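Local coordinates for PhnB protein (Bacillus cereus, PDB 3OMS), which is of unproven function but belongs to the glyoxalase superfamily and may act as a 3-demethylubiquinone-9 3-methyltransferase, at residues S41-N46 / T53-T58; F14-G19 / H75-T80; F27-F32 / F59-Q64. All coordinates share one frame; numbering follows the deposited sequence. Where two conformers were deposited one is given.

Contact 1. Residues S41-N46 / T53-T58; sequences SRYDEN and TVIHAT
Ile55 sets its CG1 over the centre of one face of the Tyr43 ring. The carbon sits 3.5 Å from the Tyr43 ring centroid, almost exactly on the ring normal, a close CH-pi contact. Tyr43 CG is beside its own backbone N (chi1 -76°), and from there the ring extends over Ile55. The two side chains cross obliquely. At the edge of the same ring, near its plane, Thr53 OG1 approaches Tyr43 CD2 at 3.2 Å. That hydroxyl is hydrogen-bonded to Lys50 O. A water joins Tyr43 OH to the backbone O of Ile55.

Ser41 and His56 were each modelled in two conformers. In the pair given here the serine lies over one face of the imidazole, but this contact is tentative, as is any bond of Ser41 OG to His56 O. The firm link is between backbones: Ser41 N donates to His56 O at 2.9 Å, nearly straight.

Toward the loop the backbones stay paired. Ile55 N bonds to Ser41 O, but the bond is bent to 136° at the hydrogen. Tyr43 N reaches Thr53 O at 2.8 Å along a straighter path. Arg42 sits across from Val54, and its guanidinium forms a salt bridge with Glu22 of helix 21-29. Ile55 and His56 both face Ser41: this is a classic beta bulge, at the loop end of the antiparallel hairpin of strands 37-42 and 54-61.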
loop_
_atom_site.group_PDB
_atom_site.type_symbol
_atom_site.label_atom_id
_atom_site.label_comp_id
_atom_site.label_asym_id
_atom_site.label_seq_id
_atom_site.Cartn_x
_atom_site.Cartn_y
_atom_site.Cartn_z
ATOM N N SER A 41 2.117 -13.020 -15.894
ATOM C CA SER A 41 2.461 -14.436 -16.088
ATOM C C SER A 41 1.599 -15.276 -15.151
ATOM O O SER A 41 1.286 -14.852 -14.029
ATOM C CB SER A 41 3.945 -14.700 -15.842
ATOM O OG SER A 41 4.340 -14.092 -14.633
ATOM N N ARG A 42 1.175 -16.442 -15.651
ATOM C CA ARG A 42 0.218 -17.323 -14.985
ATOM C C ARG A 42 0.798 -18.712 -14.832
ATOM O O ARG A 42 1.536 -19.170 -15.699
ATOM C CB ARG A 42 -1.041 -17.450 -15.829
ATOM C CG ARG A 42 -1.713 -16.139 -16.137
ATOM C CD ARG A 42 -3.036 -16.366 -16.835
ATOM N NE ARG A 42 -3.641 -15.109 -17.267
ATOM C CZ ARG A 42 -3.375 -14.499 -18.427
ATOM N NH1 ARG A 42 -2.482 -15.004 -19.261
ATOM N NH2 ARG A 42 -3.997 -13.360 -18.750
ATOM N N TYR A 43 0.425 -19.386 -13.745
ATOM C CA TYR A 43 0.939 -20.701 -13.443
ATOM C C TYR A 43 0.420 -21.676 -14.477
ATOM O O TYR A 43 -0.781 -21.668 -14.790
ATOM C CB TYR A 43 0.510 -21.151 -12.035
ATOM C CG TYR A 43 1.301 -20.478 -10.938
ATOM C CD1 TYR A 43 2.633 -20.844 -10.691
ATOM C CD2 TYR A 43 0.749 -19.444 -10.204
ATOM C CE1 TYR A 43 3.355 -20.243 -9.696
ATOM C CE2 TYR A 43 1.465 -18.814 -9.207
ATOM C CZ TYR A 43 2.762 -19.222 -8.958
ATOM O OH TYR A 43 3.463 -18.580 -7.975
ATOM N N ASP A 44 1.317 -22.494 -15.003
ATOM C CA ASP A 44 0.906 -23.627 -15.852
ATOM C C ASP A 44 0.481 -24.824 -14.987
ATOM O O ASP A 44 0.269 -24.677 -13.781
ATOM C CB ASP A 44 2.032 -24.010 -16.827
ATOM C CG ASP A 44 3.228 -24.618 -16.129
ATOM O OD1 ASP A 44 4.337 -24.457 -16.660
ATOM O OD2 ASP A 44 3.063 -25.223 -15.037
ATOM N N GLU A 45 0.380 -26.010 -15.616
ATOM C CA GLU A 45 -0.147 -27.245 -14.979
ATOM C C GLU A 45 0.636 -27.788 -13.758
ATOM O O GLU A 45 0.052 -28.501 -12.922
ATOM C CB GLU A 45 -0.259 -28.370 -16.031
ATOM C CG GLU A 45 1.093 -28.929 -16.519
ATOM C CD GLU A 45 0.965 -29.799 -17.768
ATOM O OE1 GLU A 45 1.524 -30.926 -17.794
ATOM O OE2 GLU A 45 0.300 -29.352 -18.730
ATOM N N ASN A 46 1.929 -27.448 -13.666
ATOM C CA ASN A 46 2.797 -27.958 -12.594
ATOM C C ASN A 46 3.119 -26.944 -11.469
ATOM O O ASN A 46 4.107 -27.105 -10.734
ATOM C CB ASN A 46 4.079 -28.569 -13.188
ATOM C CG ASN A 46 4.905 -27.570 -13.985
ATOM O OD1 ASN A 46 4.987 -27.654 -15.216
ATOM N ND2 ASN A 46 5.535 -26.634 -13.288
ATOM N N THR A 53 -3.703 -19.042 -12.298
ATOM C CA THR A 53 -3.543 -17.940 -11.353
ATOM C C THR A 53 -2.248 -17.164 -11.651
ATOM O O THR A 53 -1.339 -17.673 -12.335
ATOM C CB THR A 53 -3.560 -18.413 -9.864
ATOM O OG1 THR A 53 -2.364 -19.159 -9.587
ATOM C CG2 THR A 53 -4.836 -19.243 -9.585
ATOM N N VAL A 54 -2.161 -15.951 -11.107
ATOM C CA VAL A 54 -1.053 -15.033 -11.422
ATOM C C VAL A 54 0.230 -15.352 -10.637
ATOM O O VAL A 54 0.273 -15.292 -9.387
ATOM C CB VAL A 54 -1.476 -13.584 -11.190
ATOM C CG1 VAL A 54 -0.290 -12.568 -11.356
ATOM C CG2 VAL A 54 -2.642 -13.216 -12.136
ATOM N N ILE A 55 1.287 -15.665 -11.372
ATOM C CA ILE A 55 2.618 -15.721 -10.810
ATOM C C ILE A 55 3.067 -14.315 -10.396
ATOM O O ILE A 55 3.447 -14.063 -9.245
ATOM C CB ILE A 55 3.659 -16.265 -11.815
ATOM C CG1 ILE A 55 3.285 -17.654 -12.358
ATOM C CG2 ILE A 55 5.038 -16.350 -11.164
ATOM C CD1 ILE A 55 4.297 -18.162 -13.461
ATOM N N HIS A 56 3.040 -13.402 -11.366
ATOM C CA HIS A 56 3.332 -11.998 -11.127
ATOM C C HIS A 56 2.650 -11.199 -12.226
ATOM O O HIS A 56 2.551 -11.686 -13.355
ATOM C CB HIS A 56 4.850 -11.736 -11.077
ATOM C CG HIS A 56 5.591 -12.095 -12.333
ATOM N ND1 HIS A 56 5.628 -11.269 -13.438
ATOM C CD2 HIS A 56 6.351 -13.173 -12.644
ATOM C CE1 HIS A 56 6.363 -11.833 -14.382
ATOM N NE2 HIS A 56 6.814 -12.988 -13.926
ATOM N N ALA A 57 2.184 -10.007 -11.880
ATOM C CA ALA A 57 1.625 -9.062 -12.854
ATOM C C ALA A 57 1.941 -7.633 -12.435
ATOM O O ALA A 57 1.988 -7.318 -11.221
ATOM C CB ALA A 57 0.099 -9.262 -13.001
ATOM N N THR A 58 2.161 -6.776 -13.440
ATOM C CA THR A 58 2.383 -5.337 -13.258
ATOM C C THR A 58 1.309 -4.622 -14.020
ATOM O O THR A 58 0.975 -4.995 -15.136
ATOM C CB THR A 58 3.745 -4.892 -13.767
ATOM O OG1 THR A 58 4.756 -5.543 -12.996
ATOM C CG2 THR A 58 3.929 -3.330 -13.749
HETATM O O HOH W 1 2.471 -16.001 -7.346
#

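Contact 2. Residues F14-G19 / H75-T80; sequences FLMFEG and HNFTFT
Glu18 OE2 accepts a hydrogen bond from the backbone N of His75. The bond from His75 N to Glu18 OE2 is 2.8 Å long and nearly straight, at 167°. It meets the syn side of the carboxylate, with the N-H coming from out of its plane. A water also links Glu18 OE2 to Phe77 O, though its bond to the carboxylate is long. Other waters near this carboxylate lie doubtfully close to it.

Met16, present as selenomethionine, touches both Phe77 and His75. Its chain turns at the last torsion (chi3 65°), which brings Met16 CE 3.4 Å from Phe77 CE1, at the edge of that ring. The selenium lies obliquely to the His75 ring, 4.7 Å from its centroid.

The contact ties strand 11-17 to the loop between strands 64-70 and 83-89, which links the two sheets of the chain. Strand 11-17 is outermost within its own chain, and there the sheet continues into the second subunit. Each sheet belongs to a beta-alpha-beta-beta-beta unit, as in the glyoxalase fold.

Phe79 completes the packing. Its edge points at the face of Phe17, with centroids 5.2 Å apart and planes at 63°. Phe79 CE1 also touches Leu15 CB at 4.1 Å. A further water bridges Met16 O and Thr78 OG1. Thr78 O is hydrogen-bonded to Thr80 OG1 of the second subunit, and Phe77 packs on Pro81 of that subunit.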
loop_
_atom_site.group_PDB
_atom_site.type_symbol
_atom_site.label_atom_id
_atom_site.label_comp_id
_atom_site.label_asym_id
_atom_site.label_seq_id
_atom_site.Cartn_x
_atom_site.Cartn_y
_atom_site.Cartn_z
ATOM N N PHE A 14 2.274 -3.344 -3.736
ATOM C CA PHE A 14 2.302 -4.740 -4.155
ATOM C C PHE A 14 1.161 -5.451 -3.407
ATOM O O PHE A 14 1.109 -5.484 -2.143
ATOM C CB PHE A 14 3.630 -5.359 -3.776
ATOM C CG PHE A 14 3.888 -6.768 -4.289
ATOM C CD1 PHE A 14 4.907 -7.000 -5.213
ATOM C CD2 PHE A 14 3.214 -7.876 -3.750
ATOM C CE1 PHE A 14 5.201 -8.270 -5.650
ATOM C CE2 PHE A 14 3.520 -9.150 -4.181
ATOM C CZ PHE A 14 4.547 -9.326 -5.142
ATOM N N LEU A 15 0.222 -5.990 -4.185
ATOM C CA LEU A 15 -0.959 -6.623 -3.638
ATOM C C LEU A 15 -0.904 -8.150 -3.809
ATOM O O LEU A 15 -0.710 -8.669 -4.916
ATOM C CB LEU A 15 -2.216 -6.021 -4.292
ATOM C CG LEU A 15 -2.652 -4.592 -3.925
ATOM C CD1 LEU A 15 -1.674 -3.463 -4.347
ATOM C CD2 LEU A 15 -4.047 -4.334 -4.539
HETATM N N MSE A 16 -1.079 -8.879 -2.691
HETATM C CA MSE A 16 -1.106 -10.296 -2.707
HETATM C C MSE A 16 -2.531 -10.827 -2.472
HETATM O O MSE A 16 -3.086 -10.694 -1.363
HETATM C CB MSE A 16 -0.153 -10.833 -1.640
HETATM C CG MSE A 16 -0.053 -12.345 -1.602
HETATM SE SE MSE A 16 1.398 -12.959 -0.444
HETATM C CE MSE A 16 0.661 -12.303 1.184
ATOM N N PHE A 17 -3.057 -11.444 -3.533
ATOM C CA PHE A 17 -4.364 -12.067 -3.598
ATOM C C PHE A 17 -4.201 -13.573 -3.437
ATOM O O PHE A 17 -3.067 -14.088 -3.381
ATOM C CB PHE A 17 -5.051 -11.723 -4.956
ATOM C CG PHE A 17 -5.358 -10.286 -5.145
ATOM C CD1 PHE A 17 -6.559 -9.759 -4.723
ATOM C CD2 PHE A 17 -4.466 -9.437 -5.809
ATOM C CE1 PHE A 17 -6.853 -8.385 -4.930
ATOM C CE2 PHE A 17 -4.729 -8.111 -5.997
ATOM C CZ PHE A 17 -5.959 -7.564 -5.550
ATOM N N GLU A 18 -5.321 -14.304 -3.306
ATOM C CA GLU A 18 -5.284 -15.778 -3.300
ATOM C C GLU A 18 -6.188 -16.387 -4.387
ATOM O O GLU A 18 -6.955 -17.325 -4.127
ATOM C CB GLU A 18 -5.642 -16.345 -1.894
ATOM C CG GLU A 18 -4.588 -15.939 -0.843
ATOM C CD GLU A 18 -4.821 -16.482 0.549
ATOM O OE1 GLU A 18 -5.859 -17.146 0.800
ATOM O OE2 GLU A 18 -3.911 -16.249 1.377
ATOM N N GLY A 19 -6.082 -15.870 -5.606
ATOM C CA GLY A 19 -6.860 -16.405 -6.726
ATOM C C GLY A 19 -7.593 -15.362 -7.528
ATOM O O GLY A 19 -8.054 -15.663 -8.604
ATOM N N HIS A 75 -2.737 -17.918 3.337
ATOM C CA HIS A 75 -2.263 -17.232 4.545
ATOM C C HIS A 75 -3.386 -17.015 5.541
ATOM O O HIS A 75 -4.572 -17.072 5.173
ATOM C CB HIS A 75 -1.602 -15.905 4.121
ATOM C CG HIS A 75 -0.308 -16.106 3.411
ATOM N ND1 HIS A 75 -0.151 -15.893 2.059
ATOM C CD2 HIS A 75 0.887 -16.548 3.860
ATOM C CE1 HIS A 75 1.092 -16.167 1.713
ATOM N NE2 HIS A 75 1.742 -16.572 2.784
ATOM N N ASN A 76 -3.040 -16.797 6.808
ATOM C CA ASN A 76 -4.057 -16.519 7.819
ATOM C C ASN A 76 -4.437 -15.023 7.917
ATOM O O ASN A 76 -5.203 -14.619 8.782
ATOM C CB ASN A 76 -3.673 -17.146 9.195
ATOM C CG ASN A 76 -2.531 -16.391 9.918
ATOM O OD1 ASN A 76 -2.097 -15.280 9.510
ATOM N ND2 ASN A 76 -2.089 -16.966 11.032
ATOM N N PHE A 77 -3.966 -14.214 6.969
ATOM C CA PHE A 77 -4.289 -12.780 6.926
ATOM C C PHE A 77 -4.751 -12.413 5.544
ATOM O O PHE A 77 -4.548 -13.171 4.565
ATOM C CB PHE A 77 -3.022 -11.960 7.272
ATOM C CG PHE A 77 -1.842 -12.274 6.386
ATOM C CD1 PHE A 77 -1.727 -11.714 5.129
ATOM C CD2 PHE A 77 -0.848 -13.124 6.820
ATOM C CE1 PHE A 77 -0.645 -12.038 4.320
ATOM C CE2 PHE A 77 0.247 -13.429 6.016
ATOM C CZ PHE A 77 0.344 -12.897 4.781
ATOM N N THR A 78 -5.307 -11.209 5.418
ATOM C CA THR A 78 -5.549 -10.624 4.104
ATOM C C THR A 78 -5.414 -9.114 4.249
ATOM O O THR A 78 -4.791 -8.642 5.205
ATOM C CB THR A 78 -6.949 -11.050 3.513
ATOM O OG1 THR A 78 -7.119 -10.550 2.169
ATOM C CG2 THR A 78 -8.096 -10.577 4.431
ATOM N N PHE A 79 -5.992 -8.361 3.327
ATOM C CA PHE A 79 -5.901 -6.919 3.358
ATOM C C PHE A 79 -6.590 -6.386 4.563
ATOM O O PHE A 79 -7.591 -6.983 5.024
ATOM C CB PHE A 79 -6.527 -6.298 2.106
ATOM C CG PHE A 79 -5.957 -6.817 0.825
ATOM C CD1 PHE A 79 -4.723 -6.347 0.361
ATOM C CD2 PHE A 79 -6.670 -7.742 0.046
ATOM C CE1 PHE A 79 -4.206 -6.837 -0.823
ATOM C CE2 PHE A 79 -6.154 -8.228 -1.151
ATOM C CZ PHE A 79 -4.932 -7.781 -1.578
ATOM N N THR A 80 -6.043 -5.299 5.124
ATOM C CA THR A 80 -6.717 -4.578 6.194
ATOM C C THR A 80 -6.746 -3.077 5.832
ATOM O O THR A 80 -6.042 -2.648 4.904
ATOM C CB THR A 80 -6.060 -4.745 7.560
ATOM O OG1 THR A 80 -4.811 -4.008 7.622
ATOM C CG2 THR A 80 -5.825 -6.236 7.937
HETATM O O HOH W 2 -5.129 -11.459 0.307
HETATM O O HOH W 3 -6.015 -18.261 3.041
HETATM O O HOH W 4 -2.044 -14.838 0.708
HETATM O O HOH W 5 -3.692 -13.031 2.034
#

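Contact 3. Residues F27-F32 / F59-Q64; sequences FYTSLF and FTLNGQ
Phe59 opens the contact on the strand, with its ring against Thr29 and Tyr28 of helix 21-29. Phe59 CD1 lies 3.9 Å from Thr29 CG2. That methyl is anti to the carbonyl carbon of Thr29, which puts it, and not the hydroxyl, on the Phe59 side. Phe59 CE1 comes near the plane of the Tyr28 ring, at its edge, with a looser approach of 4.4 Å to Tyr28 CD2. Tyr28 OH is hydrogen-bonded to Asp126, and the Tyr28 ring meets Trp132 edge-to-face.

Thr60 directs its CB away from the helix and takes part through its backbone. Thr60 O lies 3.7 Å from Thr29 CG2. The hydroxyl of Thr60 bonds to Glu36 N, and that of Thr29 to Met25 O within its own helix.

Leu61 makes its contacts with one methyl, CD2. Leu61 CD2 sits 3.6 Å from Tyr28 O and 3.8 Å from Tyr28 CB. The same Leu61 CD2 lies 4.2 Å from Phe32 CD2, at the edge of the Phe32 ring. It also lies in the plane of the Phe59 ring, at its edge.

Asn62 and Gly63 form the corner of a type I' turn from Leu61 to Gln64. Asn62 ND2 bonds to the backbone O of Asp33, the residue after segment 27-32. No hydrogen bond crosses between the two segments. Their hold on each other therefore rests on apolar packing, with methyls set against rings and backbone.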
loop_
_atom_site.group_PDB
_atom_site.type_symbol
_atom_site.label_atom_id
_atom_site.label_comp_id
_atom_site.label_asym_id
_atom_site.label_seq_id
_atom_site.Cartn_x
_atom_site.Cartn_y
_atom_site.Cartn_z
ATOM N N PHE A 27 -10.507 -5.179 -13.052
ATOM C CA PHE A 27 -11.474 -4.259 -12.429
ATOM C C PHE A 27 -10.845 -2.919 -12.169
ATOM O O PHE A 27 -11.376 -1.893 -12.614
ATOM C CB PHE A 27 -12.002 -4.875 -11.131
ATOM C CG PHE A 27 -12.944 -3.983 -10.359
ATOM C CD1 PHE A 27 -14.072 -3.445 -10.959
ATOM C CD2 PHE A 27 -12.728 -3.753 -9.008
ATOM C CE1 PHE A 27 -14.979 -2.661 -10.219
ATOM C CE2 PHE A 27 -13.613 -2.993 -8.264
ATOM C CZ PHE A 27 -14.727 -2.444 -8.858
ATOM N N TYR A 28 -9.668 -2.905 -11.533
ATOM C CA TYR A 28 -9.042 -1.625 -11.134
ATOM C C TYR A 28 -8.646 -0.778 -12.336
ATOM O O TYR A 28 -8.851 0.431 -12.362
ATOM C CB TYR A 28 -7.807 -1.860 -10.269
ATOM C CG TYR A 28 -8.099 -2.546 -8.948
ATOM C CD1 TYR A 28 -9.361 -2.440 -8.306
ATOM C CD2 TYR A 28 -7.113 -3.271 -8.316
ATOM C CE1 TYR A 28 -9.574 -3.071 -7.104
ATOM C CE2 TYR A 28 -7.323 -3.916 -7.165
ATOM C CZ TYR A 28 -8.553 -3.818 -6.535
ATOM O OH TYR A 28 -8.665 -4.456 -5.335
ATOM N N THR A 29 -8.089 -1.414 -13.351
ATOM C CA THR A 29 -7.639 -0.664 -14.500
ATOM C C THR A 29 -8.829 -0.082 -15.293
ATOM O O THR A 29 -8.636 0.801 -16.103
ATOM C CB THR A 29 -6.747 -1.473 -15.440
ATOM O OG1 THR A 29 -7.433 -2.643 -15.841
ATOM C CG2 THR A 29 -5.427 -1.871 -14.787
ATOM N N SER A 30 -10.048 -0.551 -15.050
ATOM C CA SER A 30 -11.240 0.048 -15.683
ATOM C C SER A 30 -11.767 1.332 -15.008
ATOM O O SER A 30 -12.651 2.020 -15.570
ATOM C CB SER A 30 -12.373 -0.982 -15.717
ATOM O OG SER A 30 -13.069 -1.063 -14.458
ATOM N N LEU A 31 -11.231 1.684 -13.841
ATOM C CA LEU A 31 -11.807 2.721 -12.999
ATOM C C LEU A 31 -11.170 4.071 -13.192
ATOM O O LEU A 31 -11.748 5.084 -12.813
ATOM C CB LEU A 31 -11.632 2.353 -11.517
ATOM C CG LEU A 31 -12.306 1.065 -11.055
ATOM C CD1 LEU A 31 -12.016 0.872 -9.572
ATOM C CD2 LEU A 31 -13.796 1.112 -11.329
ATOM N N PHE A 32 -9.948 4.089 -13.737
ATOM C CA PHE A 32 -9.191 5.318 -13.852
ATOM C C PHE A 32 -8.637 5.470 -15.257
ATOM O O PHE A 32 -8.361 4.482 -15.957
ATOM C CB PHE A 32 -8.007 5.321 -12.849
ATOM C CG PHE A 32 -8.409 5.064 -11.431
ATOM C CD1 PHE A 32 -9.024 6.060 -10.682
ATOM C CD2 PHE A 32 -8.178 3.833 -10.830
ATOM C CE1 PHE A 32 -9.426 5.808 -9.369
ATOM C CE2 PHE A 32 -8.589 3.579 -9.528
ATOM C CZ PHE A 32 -9.198 4.561 -8.796
ATOM N N PHE A 59 0.726 -3.597 -13.397
ATOM C CA PHE A 59 -0.285 -2.774 -14.055
ATOM C C PHE A 59 -0.132 -1.359 -13.620
ATOM O O PHE A 59 0.488 -1.088 -12.577
ATOM C CB PHE A 59 -1.695 -3.264 -13.743
ATOM C CG PHE A 59 -2.062 -3.257 -12.293
ATOM C CD1 PHE A 59 -3.014 -2.339 -11.789
ATOM C CD2 PHE A 59 -1.567 -4.248 -11.423
ATOM C CE1 PHE A 59 -3.409 -2.378 -10.448
ATOM C CE2 PHE A 59 -1.947 -4.251 -10.063
ATOM C CZ PHE A 59 -2.872 -3.315 -9.584
ATOM N N THR A 60 -0.718 -0.430 -14.375
ATOM C CA THR A 60 -0.678 0.962 -13.979
ATOM C C THR A 60 -2.096 1.425 -13.559
ATOM O O THR A 60 -3.103 0.928 -14.057
ATOM C CB THR A 60 -0.170 1.859 -15.085
ATOM O OG1 THR A 60 -1.009 1.681 -16.252
ATOM C CG2 THR A 60 1.294 1.578 -15.392
ATOM N N LEU A 61 -2.135 2.345 -12.593
ATOM C CA LEU A 61 -3.313 3.117 -12.294
ATOM C C LEU A 61 -2.930 4.577 -12.447
ATOM O O LEU A 61 -2.040 5.100 -11.740
ATOM C CB LEU A 61 -3.819 2.778 -10.886
ATOM C CG LEU A 61 -4.238 1.333 -10.546
ATOM C CD1 LEU A 61 -4.653 1.212 -9.064
ATOM C CD2 LEU A 61 -5.354 0.767 -11.496
ATOM N N ASN A 62 -3.533 5.222 -13.442
ATOM C CA ASN A 62 -3.169 6.571 -13.842
ATOM C C ASN A 62 -1.685 6.732 -13.998
ATOM O O ASN A 62 -1.118 7.702 -13.498
ATOM C CB ASN A 62 -3.702 7.584 -12.823
ATOM C CG ASN A 62 -3.829 9.017 -13.383
ATOM O OD1 ASN A 62 -3.242 9.947 -12.829
ATOM N ND2 ASN A 62 -4.573 9.193 -14.470
ATOM N N GLY A 63 -1.036 5.797 -14.675
ATOM C CA GLY A 63 0.380 5.956 -14.963
ATOM C C GLY A 63 1.302 5.395 -13.876
ATOM O O GLY A 63 2.459 5.202 -14.156
ATOM N N GLN A 64 0.784 5.154 -12.662
ATOM C CA GLN A 64 1.593 4.659 -11.542
ATOM C C GLN A 64 1.594 3.142 -11.560
ATOM O O GLN A 64 0.554 2.544 -11.655
ATOM C CB GLN A 64 1.032 5.147 -10.206
ATOM C CG GLN A 64 1.797 4.660 -8.965
ATOM C CD GLN A 64 1.195 5.168 -7.646
ATOM O OE1 GLN A 64 0.257 5.971 -7.646
ATOM N NE2 GLN A 64 1.705 4.662 -6.522
#

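In the fold
From the N terminus, strand 11-17 enters contact 2, which closes the longest loop when residues 75-80 return to it. Contact 3 lies within that loop and joins helix 21-29 to the end of strand 54-61. Contact 1 lies inside contact 3 in turn and closes the short hairpin of strands 37-42 and 54-61. The three are nested and none cross. Contacts 1 and 3 share strand 54-61, yet their centres are about 20 Å apart. Contacts 2 and 3 touch where Phe17 and Leu15 pack on Tyr28. All three reach the same four-stranded sheet, and contacts 2 and 3 also border the second subunit.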